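Local coordinates for putative isomerase (Streptomyces coelicolor A3, PDB 2OQH), which probably acts as a glucarate dehydratase of the enolase superfamily, removing water from D-glucarate to give 5-dehydro-4-deoxy-D-glucarate, at residues Asp332-Pro337 with Arg363-Val368; Ala282-Cys287 with Ser314-Leu319; Glu76-Lys81 with Ala95-Val100; Asp224-Ile229 with Ala233-Lys238. All coordinates share one frame; numbering follows the deposited sequence.

Contact 1 (Asp332-Pro337 with Arg363-Val368); sequences DDIIEP and RHYAGV
Y365 reaches from the helix to D332 and donates a hydrogen bond to the carboxylate, with OH 2.5 Å from D332 OD2. The carboxylate oxygen uses its anti lone pair, the one facing away from OD1, and sits at the ring edge near the ring plane, while the carboxylate itself is turned 67° against the ring. D332 holds CG anti to its own N (chi1 -162°), which swings OD2 across to the phenol; OD1 makes a salt bridge with K361, so both oxygens are used. This is the tight end. Lower down the ring the packing is looser: I334 CG2 comes obliquely no nearer than 4.4 Å to Y365 CD2. On the solvent side the exposed H364 lies over one face of the phenol, its CD2 centred on the ring. A phenylalanine in place of Y365 would probably keep the apolar touch on I334 but leave D332 OD2 without its hydroxyl donor. Around the pair, I334 packs on I304 of helix 303-315, whereas Y365 rests on V13 of strand 5-15. The helix 359-368 thus lies against the N-terminal antiparallel sheet, as C-terminal residues complete the capping domain in enolase-superfamily proteins.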
loop_
_atom_site.group_PDB
_atom_site.type_symbol
_atom_site.label_atom_id
_atom_site.label_comp_id
_atom_site.label_asym_id
_atom_site.label_seq_id
_atom_site.Cartn_x
_atom_site.Cartn_y
_atom_site.Cartn_z
ATOM N N ASP A 332 -2.426 15.348 -11.603
ATOM C CA ASP A 332 -2.406 16.486 -10.694
ATOM C C ASP A 332 -2.685 16.006 -9.264
ATOM O O ASP A 332 -3.458 15.069 -9.056
ATOM C CB ASP A 332 -3.448 17.519 -11.147
ATOM C CG ASP A 332 -3.213 18.890 -10.539
ATOM O OD1 ASP A 332 -2.042 19.230 -10.275
ATOM O OD2 ASP A 332 -4.198 19.632 -10.336
ATOM N N ASP A 333 -2.047 16.643 -8.287
ATOM C CA ASP A 333 -2.207 16.265 -6.882
ATOM C C ASP A 333 -2.251 17.537 -6.048
ATOM O O ASP A 333 -1.914 18.617 -6.542
ATOM C CB ASP A 333 -1.013 15.407 -6.438
ATOM C CG ASP A 333 -1.348 14.480 -5.277
ATOM O OD1 ASP A 333 -2.289 14.790 -4.510
ATOM O OD2 ASP A 333 -0.655 13.444 -5.128
ATOM N N ILE A 334 -2.655 17.427 -4.786
ATOM C CA ILE A 334 -2.710 18.613 -3.951
ATOM C C ILE A 334 -1.370 18.946 -3.317
ATOM O O ILE A 334 -1.279 19.822 -2.469
ATOM C CB ILE A 334 -3.800 18.502 -2.873
ATOM C CG1 ILE A 334 -3.561 17.293 -1.975
ATOM C CG2 ILE A 334 -5.157 18.377 -3.541
ATOM C CD1 ILE A 334 -4.644 17.124 -0.939
ATOM N N ILE A 335 -0.323 18.243 -3.729
ATOM C CA ILE A 335 1.011 18.536 -3.219
ATOM C C ILE A 335 1.974 18.487 -4.390
ATOM O O ILE A 335 1.591 18.141 -5.507
ATOM C CB ILE A 335 1.488 17.522 -2.135
ATOM C CG1 ILE A 335 1.891 16.194 -2.780
ATOM C CG2 ILE A 335 0.380 17.286 -1.125
ATOM C CD1 ILE A 335 2.660 15.271 -1.847
ATOM N N GLU A 336 3.225 18.847 -4.135
ATOM C CA GLU A 336 4.233 18.819 -5.181
ATOM C C GLU A 336 4.581 17.368 -5.503
ATOM O O GLU A 336 4.707 16.535 -4.602
ATOM C CB GLU A 336 5.476 19.573 -4.714
ATOM C CG GLU A 336 5.256 21.070 -4.611
ATOM C CD GLU A 336 5.321 21.747 -5.972
ATOM O OE1 GLU A 336 6.447 21.896 -6.507
ATOM O OE2 GLU A 336 4.250 22.116 -6.513
ATOM N N PRO A 337 4.748 17.043 -6.795
ATOM C CA PRO A 337 5.085 15.670 -7.187
ATOM C C PRO A 337 6.314 15.095 -6.468
ATOM O O PRO A 337 7.305 15.794 -6.234
ATOM C CB PRO A 337 5.314 15.783 -8.696
ATOM C CG PRO A 337 4.407 16.914 -9.092
ATOM C CD PRO A 337 4.639 17.914 -7.980
ATOM N N ARG A 363 -9.380 22.515 -2.335
ATOM C CA ARG A 363 -10.735 23.031 -2.395
ATOM C C ARG A 363 -11.318 22.734 -3.777
ATOM O O ARG A 363 -12.486 22.376 -3.901
ATOM C CB ARG A 363 -10.738 24.536 -2.113
ATOM C CG ARG A 363 -12.063 25.055 -1.587
ATOM C CD ARG A 363 -11.995 26.543 -1.261
ATOM N NE ARG A 363 -11.482 27.318 -2.390
ATOM C CZ ARG A 363 -10.219 27.719 -2.512
ATOM N NH1 ARG A 363 -9.333 27.429 -1.562
ATOM N NH2 ARG A 363 -9.839 28.387 -3.597
ATOM N N HIS A 364 -10.496 22.865 -4.814
ATOM C CA HIS A 364 -10.947 22.599 -6.181
ATOM C C HIS A 364 -11.423 21.156 -6.371
ATOM O O HIS A 364 -12.532 20.907 -6.852
ATOM C CB HIS A 364 -9.812 22.902 -7.170
ATOM C CG HIS A 364 -10.103 22.487 -8.582
ATOM N ND1 HIS A 364 -11.083 23.078 -9.353
ATOM C CD2 HIS A 364 -9.534 21.539 -9.365
ATOM C CE1 HIS A 364 -11.105 22.512 -10.547
ATOM N NE2 HIS A 364 -10.173 21.574 -10.580
ATOM N N TYR A 365 -10.586 20.200 -5.981
ATOM C CA TYR A 365 -10.935 18.797 -6.149
ATOM C C TYR A 365 -11.999 18.277 -5.206
ATOM O O TYR A 365 -12.520 17.181 -5.411
ATOM C CB TYR A 365 -9.671 17.949 -6.074
ATOM C CG TYR A 365 -8.817 18.170 -7.300
ATOM C CD1 TYR A 365 -9.258 17.754 -8.554
ATOM C CD2 TYR A 365 -7.604 18.848 -7.222
ATOM C CE1 TYR A 365 -8.518 18.010 -9.705
ATOM C CE2 TYR A 365 -6.848 19.111 -8.373
ATOM C CZ TYR A 365 -7.318 18.689 -9.613
ATOM O OH TYR A 365 -6.606 18.963 -10.765
ATOM N N ALA A 366 -12.328 19.056 -4.178
ATOM C CA ALA A 366 -13.379 18.651 -3.259
ATOM C C ALA A 366 -14.686 19.003 -3.953
ATOM O O ALA A 366 -15.710 18.362 -3.728
ATOM C CB ALA A 366 -13.268 19.402 -1.942
ATOM N N GLY A 367 -14.632 20.028 -4.805
ATOM C CA GLY A 367 -15.810 20.462 -5.538
ATOM C C GLY A 367 -16.112 19.509 -6.678
ATOM O O GLY A 367 -17.270 19.332 -7.074
ATOM N N VAL A 368 -15.060 18.894 -7.207
ATOM C CA VAL A 368 -15.203 17.939 -8.285
ATOM C C VAL A 368 -15.935 16.731 -7.729
ATOM O O VAL A 368 -16.832 16.185 -8.375
ATOM C CB VAL A 368 -13.842 17.498 -8.808
ATOM C CG1 VAL A 368 -14.026 16.616 -10.034
ATOM C CG2 VAL A 368 -13.001 18.723 -9.136
#

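Contact 2 (Ala282-Cys287 with Ser314-Leu319); sequences ALAAHC and SSTPVL
A284 meets T316 and V318 through methyl groups alone, so no flat group takes part in the touch. The imidazole of H286, on the same helix, faces other neighbours: it meets F255 edge-to-face and F252 with the planes about 50° apart. H286 ND1 donates to A282 O at 3.0 Å, the oxygen tilted 20° from the ring plane and the donor above the carbonyl plane; the same oxygen accepts from H286 N. Across the contact, A284 CB lies 3.4 Å from T316 CG2, tighter than usual van der Waals packing, and 3.8 Å from V318 CG1. V318 directs that methyl at the alanine by placing it between its backbone N and carbonyl carbon (chi1 73°). T316 presents only its methyl here; its hydroxyl bonds to V312 O and K281 NZ, so the polar branch is satisfied. A type I turn from T316 to L319, closed by L319 N to T316 O at 3.1 Å, brings the two methyls to the same alanine, while R125 bonds to the T316 and P317 carbonyls. M294 of strand 293-296 touches A284. This is the packing of a TIM barrel, where the exit of helix 303-315 lies against the preceding outer helix, 277-289.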
loop_
_atom_site.group_PDB
_atom_site.type_symbol
_atom_site.label_atom_id
_atom_site.label_comp_id
_atom_site.label_asym_id
_atom_site.label_seq_id
_atom_site.Cartn_x
_atom_site.Cartn_y
_atom_site.Cartn_z
ATOM N N ALA A 282 5.456 -1.935 13.699
ATOM C CA ALA A 282 5.266 -3.087 14.573
ATOM C C ALA A 282 5.226 -4.362 13.727
ATOM O O ALA A 282 5.893 -5.353 14.035
ATOM C CB ALA A 282 3.968 -2.939 15.355
ATOM N N LEU A 283 4.445 -4.321 12.654
ATOM C CA LEU A 283 4.316 -5.461 11.762
ATOM C C LEU A 283 5.673 -5.870 11.195
ATOM O O LEU A 283 5.957 -7.061 11.033
ATOM C CB LEU A 283 3.337 -5.131 10.631
ATOM C CG LEU A 283 3.040 -6.220 9.596
ATOM C CD1 LEU A 283 2.734 -7.548 10.287
ATOM C CD2 LEU A 283 1.863 -5.773 8.732
ATOM N N ALA A 284 6.513 -4.883 10.895
ATOM C CA ALA A 284 7.839 -5.162 10.355
ATOM C C ALA A 284 8.617 -5.974 11.389
ATOM O O ALA A 284 9.317 -6.932 11.052
ATOM C CB ALA A 284 8.566 -3.858 10.044
ATOM N N ALA A 285 8.486 -5.586 12.652
ATOM C CA ALA A 285 9.166 -6.301 13.724
ATOM C C ALA A 285 8.658 -7.748 13.759
ATOM O O ALA A 285 9.447 -8.689 13.832
ATOM C CB ALA A 285 8.903 -5.611 15.065
ATOM N N HIS A 286 7.336 -7.911 13.707
ATOM C CA HIS A 286 6.721 -9.239 13.719
ATOM C C HIS A 286 7.258 -10.113 12.587
ATOM O O HIS A 286 7.540 -11.296 12.782
ATOM C CB HIS A 286 5.196 -9.140 13.589
ATOM C CG HIS A 286 4.488 -8.785 14.866
ATOM N ND1 HIS A 286 4.711 -7.607 15.543
ATOM C CD2 HIS A 286 3.522 -9.438 15.556
ATOM C CE1 HIS A 286 3.910 -7.547 16.594
ATOM N NE2 HIS A 286 3.178 -8.645 16.625
ATOM N N CYS A 287 7.387 -9.538 11.396
ATOM C CA CYS A 287 7.887 -10.300 10.258
ATOM C C CYS A 287 9.323 -10.793 10.445
ATOM O O CYS A 287 9.647 -11.927 10.080
ATOM C CB CYS A 287 7.793 -9.472 8.979
ATOM S SG CYS A 287 6.111 -9.209 8.419
ATOM N N SER A 314 11.825 3.713 4.123
ATOM C CA SER A 314 13.140 4.302 4.337
ATOM C C SER A 314 13.768 3.938 5.684
ATOM O O SER A 314 14.978 3.727 5.773
ATOM C CB SER A 314 13.035 5.830 4.208
ATOM O OG SER A 314 14.288 6.460 4.417
ATOM N N SER A 315 12.951 3.858 6.727
ATOM C CA SER A 315 13.458 3.544 8.063
ATOM C C SER A 315 13.308 2.079 8.473
ATOM O O SER A 315 13.645 1.708 9.600
ATOM C CB SER A 315 12.737 4.412 9.096
ATOM O OG SER A 315 11.344 4.143 9.099
ATOM N N THR A 316 12.828 1.242 7.563
ATOM C CA THR A 316 12.583 -0.158 7.900
ATOM C C THR A 316 13.393 -1.180 7.098
ATOM O O THR A 316 13.108 -1.439 5.928
ATOM C CB THR A 316 11.076 -0.456 7.755
ATOM O OG1 THR A 316 10.327 0.538 8.475
ATOM C CG2 THR A 316 10.739 -1.834 8.311
ATOM N N PRO A 317 14.407 -1.791 7.735
ATOM C CA PRO A 317 15.262 -2.785 7.084
ATOM C C PRO A 317 14.565 -3.886 6.274
ATOM O O PRO A 317 14.908 -4.111 5.120
ATOM C CB PRO A 317 16.075 -3.344 8.251
ATOM C CG PRO A 317 16.287 -2.135 9.096
ATOM C CD PRO A 317 14.891 -1.510 9.101
ATOM N N VAL A 318 13.587 -4.566 6.863
ATOM C CA VAL A 318 12.907 -5.655 6.166
ATOM C C VAL A 318 12.158 -5.270 4.875
ATOM O O VAL A 318 11.879 -6.130 4.035
ATOM C CB VAL A 318 11.939 -6.398 7.127
ATOM C CG1 VAL A 318 10.716 -5.541 7.415
ATOM C CG2 VAL A 318 11.547 -7.734 6.535
ATOM N N LEU A 319 11.831 -3.996 4.705
ATOM C CA LEU A 319 11.140 -3.568 3.492
ATOM C C LEU A 319 12.169 -3.309 2.388
ATOM O O LEU A 319 12.321 -2.187 1.900
ATOM C CB LEU A 319 10.314 -2.315 3.779
ATOM C CG LEU A 319 9.074 -2.606 4.636
ATOM C CD1 LEU A 319 8.449 -1.319 5.140
ATOM C CD2 LEU A 319 8.081 -3.403 3.814
#

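Contact 3 (Glu76-Lys81 with Ala95-Val100); sequences EAFHRK and AAIAAV
F78 lays the far end of its ring across V100 and I97, with CZ 3.7 Å from V100 CG1 and CE2 4.0 Å from I97 CG2. Both methyls come in obliquely. The ring gets there because CG stands anti to the backbone N of F78 (chi1 170°), extending it toward the other helix. That same I97 CG2 is shared with H79, whose CE1 approaches to 3.4 Å, so one methyl serves both rings obliquely. F78 CD2 also lies over the centre of one imidazole face, 4.3 Å above its plane. H79 points NE2 to D101 OD1, a hydrogen bond that fixes how the ring is turned while CE1 and ND1 lie against the I97 methyl. With the two short helix axes 11.4 Å apart and nearly antiparallel at 163°, the F78 and H79 rings span most of the distance. An alanine at F78 would probably open a gap beside V100 and I97 CG2 and uncover one face of the H79 ring. After a short link from helix 75-81 the chain enters helix 85-112; L67 covers F78 and V100, and M63 of helix 54-63 reaches I97, while strand 45-51 backs A95 and A99 in the N-terminal domain.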
loop_
_atom_site.group_PDB
_atom_site.type_symbol
_atom_site.label_atom_id
_atom_site.label_comp_id
_atom_site.label_asym_id
_atom_site.label_seq_id
_atom_site.Cartn_x
_atom_site.Cartn_y
_atom_site.Cartn_z
ATOM N N GLU A 76 -0.747 6.651 21.119
ATOM C CA GLU A 76 -1.123 5.443 21.854
ATOM C C GLU A 76 -2.491 5.657 22.482
ATOM O O GLU A 76 -3.352 4.788 22.405
ATOM C CB GLU A 76 -0.089 5.128 22.945
ATOM C CG GLU A 76 1.255 4.641 22.420
ATOM C CD GLU A 76 1.309 3.130 22.182
ATOM O OE1 GLU A 76 0.256 2.459 22.264
ATOM O OE2 GLU A 76 2.411 2.613 21.915
ATOM N N ALA A 77 -2.691 6.823 23.094
ATOM C CA ALA A 77 -3.965 7.142 23.733
ATOM C C ALA A 77 -5.080 7.216 22.698
ATOM O O ALA A 77 -6.194 6.730 22.927
ATOM C CB ALA A 77 -3.860 8.459 24.486
ATOM N N PHE A 78 -4.776 7.821 21.554
ATOM C CA PHE A 78 -5.749 7.953 20.474
ATOM C C PHE A 78 -6.230 6.604 19.931
ATOM O O PHE A 78 -7.433 6.356 19.821
ATOM C CB PHE A 78 -5.148 8.758 19.324
ATOM C CG PHE A 78 -5.979 8.733 18.079
ATOM C CD1 PHE A 78 -7.286 9.207 18.093
ATOM C CD2 PHE A 78 -5.467 8.212 16.896
ATOM C CE1 PHE A 78 -8.079 9.159 16.937
ATOM C CE2 PHE A 78 -6.253 8.161 15.736
ATOM C CZ PHE A 78 -7.559 8.634 15.761
ATOM N N HIS A 79 -5.289 5.742 19.569
ATOM C CA HIS A 79 -5.644 4.431 19.042
ATOM C C HIS A 79 -6.460 3.624 20.040
ATOM O O HIS A 79 -7.459 3.014 19.671
ATOM C CB HIS A 79 -4.388 3.659 18.645
ATOM C CG HIS A 79 -3.773 4.139 17.369
ATOM N ND1 HIS A 79 -4.365 3.943 16.140
ATOM C CD2 HIS A 79 -2.646 4.849 17.137
ATOM C CE1 HIS A 79 -3.627 4.514 15.203
ATOM N NE2 HIS A 79 -2.578 5.071 15.782
ATOM N N ARG A 80 -6.051 3.622 21.304
ATOM C CA ARG A 80 -6.796 2.869 22.307
ATOM C C ARG A 80 -8.218 3.424 22.384
ATOM O O ARG A 80 -9.190 2.679 22.458
ATOM C CB ARG A 80 -6.104 2.957 23.671
ATOM C CG ARG A 80 -4.739 2.246 23.732
ATOM C CD ARG A 80 -4.840 0.711 23.688
ATOM N NE ARG A 80 -5.462 0.181 24.904
ATOM C CZ ARG A 80 -5.687 -1.109 25.144
ATOM N NH1 ARG A 80 -5.340 -2.036 24.250
ATOM N NH2 ARG A 80 -6.273 -1.477 26.280
ATOM N N LYS A 81 -8.344 4.742 22.329
ATOM C CA LYS A 81 -9.656 5.367 22.390
ATOM C C LYS A 81 -10.573 4.939 21.231
ATOM O O LYS A 81 -11.792 4.839 21.397
ATOM C CB LYS A 81 -9.493 6.891 22.400
ATOM C CG LYS A 81 -10.760 7.650 22.725
ATOM C CD LYS A 81 -10.468 9.119 22.987
ATOM C CE LYS A 81 -11.733 9.852 23.395
ATOM N NZ LYS A 81 -12.410 9.196 24.561
ATOM N N ALA A 95 -8.739 2.706 7.884
ATOM C CA ALA A 95 -8.345 3.756 6.945
ATOM C C ALA A 95 -8.638 5.160 7.474
ATOM O O ALA A 95 -7.864 6.086 7.237
ATOM C CB ALA A 95 -9.048 3.547 5.610
ATOM N N ALA A 96 -9.757 5.323 8.175
ATOM C CA ALA A 96 -10.113 6.629 8.735
ATOM C C ALA A 96 -9.094 6.963 9.816
ATOM O O ALA A 96 -8.531 8.062 9.850
ATOM C CB ALA A 96 -11.512 6.589 9.323
ATOM N N ILE A 97 -8.855 5.992 10.694
ATOM C CA ILE A 97 -7.889 6.147 11.774
ATOM C C ILE A 97 -6.500 6.457 11.213
ATOM O O ILE A 97 -5.811 7.349 11.706
ATOM C CB ILE A 97 -7.836 4.860 12.639
ATOM C CG1 ILE A 97 -9.144 4.730 13.428
ATOM C CG2 ILE A 97 -6.608 4.877 13.545
ATOM C CD1 ILE A 97 -9.282 3.454 14.229
ATOM N N ALA A 98 -6.096 5.733 10.174
ATOM C CA ALA A 98 -4.783 5.945 9.563
ATOM C C ALA A 98 -4.565 7.387 9.086
ATOM O O ALA A 98 -3.484 7.947 9.259
ATOM C CB ALA A 98 -4.584 4.968 8.397
ATOM N N ALA A 99 -5.589 7.978 8.478
ATOM C CA ALA A 99 -5.511 9.356 7.983
ATOM C C ALA A 99 -5.144 10.305 9.125
ATOM O O ALA A 99 -4.273 11.161 8.980
ATOM C CB ALA A 99 -6.846 9.767 7.374
ATOM N N VAL A 100 -5.821 10.143 10.261
ATOM C CA VAL A 100 -5.563 10.965 11.437
ATOM C C VAL A 100 -4.183 10.646 11.997
ATOM O O VAL A 100 -3.465 11.539 12.450
ATOM C CB VAL A 100 -6.627 10.711 12.531
ATOM C CG1 VAL A 100 -6.322 11.539 13.776
ATOM C CG2 VAL A 100 -8.011 11.051 11.986
#

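Contact 4 (Asp224-Ile229 with Ala233-Lys238); sequences DPCVGI and AQVKAK
Between I229 and A233 the backbone makes a helical turn: A233 N donates to I229 O at 2.9 Å with an N-H...O angle of 153°, the ordinary i to i+4 bond. Ahead of it the chain runs irregularly, D224 with positive phi and G228 at phi 72°, a value that suits glycine. P225 and C226, between them, point toward the helix they lead into. Here the chain passes from strand 221-223 into helix 228-238, one strand-loop-helix step of the TIM barrel and the first half of a beta-alpha-beta crossover to strand 243-245; in the enolase superfamily such loops after the strands border the active-site end. V235 is the residue that meets the loop. Its CG2 touches C226 SG at 3.7 Å, and its CG1 reaches P225 CG more loosely at 4.4 Å. C226 sets SG between its N and carbonyl carbon (chi1 63°), which turns the sulfur in toward the valine. A233 CB lies 3.4 Å from I229 O, beside the bond from its own N. S207 of helix 204-214 touches P225, C226 and V235 from the preceding unit, L243 meets P225 and V235, and D224 is gripped through its carboxylate by T245 OG1 and N246 N.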
loop_
_atom_site.group_PDB
_atom_site.type_symbol
_atom_site.label_atom_id
_atom_site.label_comp_id
_atom_site.label_asym_id
_atom_site.label_seq_id
_atom_site.Cartn_x
_atom_site.Cartn_y
_atom_site.Cartn_z
ATOM N N ASP A 224 -1.983 -13.929 -2.661
ATOM C CA ASP A 224 -3.395 -14.259 -2.445
ATOM C C ASP A 224 -4.097 -15.096 -3.516
ATOM O O ASP A 224 -5.110 -14.673 -4.070
ATOM C CB ASP A 224 -4.204 -12.974 -2.241
ATOM C CG ASP A 224 -3.898 -12.300 -0.924
ATOM O OD1 ASP A 224 -3.983 -12.989 0.115
ATOM O OD2 ASP A 224 -3.578 -11.094 -0.927
ATOM N N PRO A 225 -3.587 -16.300 -3.817
ATOM C CA PRO A 225 -4.285 -17.082 -4.845
ATOM C C PRO A 225 -5.695 -17.514 -4.432
ATOM O O PRO A 225 -6.583 -17.632 -5.274
ATOM C CB PRO A 225 -3.353 -18.277 -5.069
ATOM C CG PRO A 225 -2.634 -18.415 -3.729
ATOM C CD PRO A 225 -2.355 -16.976 -3.374
ATOM N N CYS A 226 -5.897 -17.734 -3.135
ATOM C CA CYS A 226 -7.187 -18.188 -2.625
ATOM C C CYS A 226 -7.606 -17.449 -1.357
ATOM O O CYS A 226 -6.839 -16.677 -0.801
ATOM C CB CYS A 226 -7.125 -19.688 -2.331
ATOM S SG CYS A 226 -5.935 -20.106 -1.025
ATOM N N VAL A 227 -8.824 -17.711 -0.897
ATOM C CA VAL A 227 -9.357 -17.056 0.295
ATOM C C VAL A 227 -9.038 -17.756 1.613
ATOM O O VAL A 227 -8.919 -18.973 1.666
ATOM C CB VAL A 227 -10.900 -16.940 0.221
ATOM C CG1 VAL A 227 -11.314 -16.187 -1.026
ATOM C CG2 VAL A 227 -11.518 -18.317 0.218
ATOM N N GLY A 228 -8.903 -16.957 2.670
ATOM C CA GLY A 228 -8.673 -17.473 4.009
ATOM C C GLY A 228 -7.346 -18.082 4.418
ATOM O O GLY A 228 -6.596 -18.617 3.605
ATOM N N ILE A 229 -7.080 -18.004 5.716
ATOM C CA ILE A 229 -5.866 -18.554 6.296
ATOM C C ILE A 229 -5.837 -20.056 6.036
ATOM O O ILE A 229 -4.783 -20.617 5.737
ATOM C CB ILE A 229 -5.818 -18.302 7.820
ATOM C CG1 ILE A 229 -5.610 -16.811 8.092
ATOM C CG2 ILE A 229 -4.704 -19.118 8.459
ATOM C CD1 ILE A 229 -5.671 -16.446 9.565
ATOM N N ALA A 233 -2.900 -21.804 3.853
ATOM C CA ALA A 233 -2.010 -22.757 4.507
ATOM C C ALA A 233 -1.925 -24.014 3.640
ATOM O O ALA A 233 -0.859 -24.606 3.494
ATOM C CB ALA A 233 -2.529 -23.110 5.903
ATOM N N GLN A 234 -3.053 -24.411 3.058
ATOM C CA GLN A 234 -3.079 -25.596 2.203
ATOM C C GLN A 234 -2.217 -25.387 0.957
ATOM O O GLN A 234 -1.503 -26.292 0.530
ATOM C CB GLN A 234 -4.514 -25.927 1.788
ATOM C CG GLN A 234 -5.401 -26.452 2.922
ATOM C CD GLN A 234 -4.915 -27.771 3.497
ATOM O OE1 GLN A 234 -4.419 -28.638 2.773
ATOM N NE2 GLN A 234 -5.077 -27.939 4.805
ATOM N N VAL A 235 -2.272 -24.193 0.376
ATOM C CA VAL A 235 -1.470 -23.926 -0.808
ATOM C C VAL A 235 0.012 -23.988 -0.448
ATOM O O VAL A 235 0.802 -24.601 -1.161
ATOM C CB VAL A 235 -1.785 -22.551 -1.416
ATOM C CG1 VAL A 235 -0.865 -22.289 -2.604
ATOM C CG2 VAL A 235 -3.240 -22.499 -1.860
ATOM N N LYS A 236 0.374 -23.366 0.669
ATOM C CA LYS A 236 1.758 -23.333 1.149
ATOM C C LYS A 236 2.313 -24.733 1.401
ATOM O O LYS A 236 3.492 -24.997 1.170
ATOM C CB LYS A 236 1.838 -22.500 2.438
ATOM C CG LYS A 236 3.235 -22.342 3.040
ATOM C CD LYS A 236 3.361 -20.976 3.727
ATOM C CE LYS A 236 4.079 -21.049 5.068
ATOM N NZ LYS A 236 5.488 -21.504 4.986
ATOM N N ALA A 237 1.461 -25.637 1.860
ATOM C CA ALA A 237 1.902 -26.996 2.143
ATOM C C ALA A 237 2.314 -27.768 0.889
ATOM O O ALA A 237 3.145 -28.668 0.958
ATOM C CB ALA A 237 0.799 -27.744 2.873
ATOM N N LYS A 238 1.750 -27.406 -0.257
ATOM C CA LYS A 238 2.045 -28.116 -1.500
ATOM C C LYS A 238 2.873 -27.383 -2.555
ATOM O O LYS A 238 3.682 -28.003 -3.249
ATOM C CB LYS A 238 0.729 -28.571 -2.144
ATOM C CG LYS A 238 0.104 -29.801 -1.514
ATOM C CD LYS A 238 0.823 -31.055 -1.990
ATOM C CE LYS A 238 0.358 -32.308 -1.265
ATOM N NZ LYS A 238 -0.993 -32.764 -1.681
#

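Overall arrangement
Contacts 2, 3 and 4 are buried, whereas contact 1, joining the loop after strand 323-324 to C-terminal helix 359-368 beside the N-terminal sheet, is only partly so and alone has side chains hydrogen-bonded across it. No two of the four share a helix. Contacts 2 and 4 belong to the barrel: contact 2 sets a methyl cluster between outer helix 277-289 and the turn after helix 303-315, and contact 4 folds a loop onto the helix it feeds. Contact 3 lies in the N-terminal domain and joins two helices with aromatic and aliphatic side chains. Contacts 2 and 3 have the closest centres, about 20 Å apart; those of contacts 1 and 4 lie about 41 Å apart.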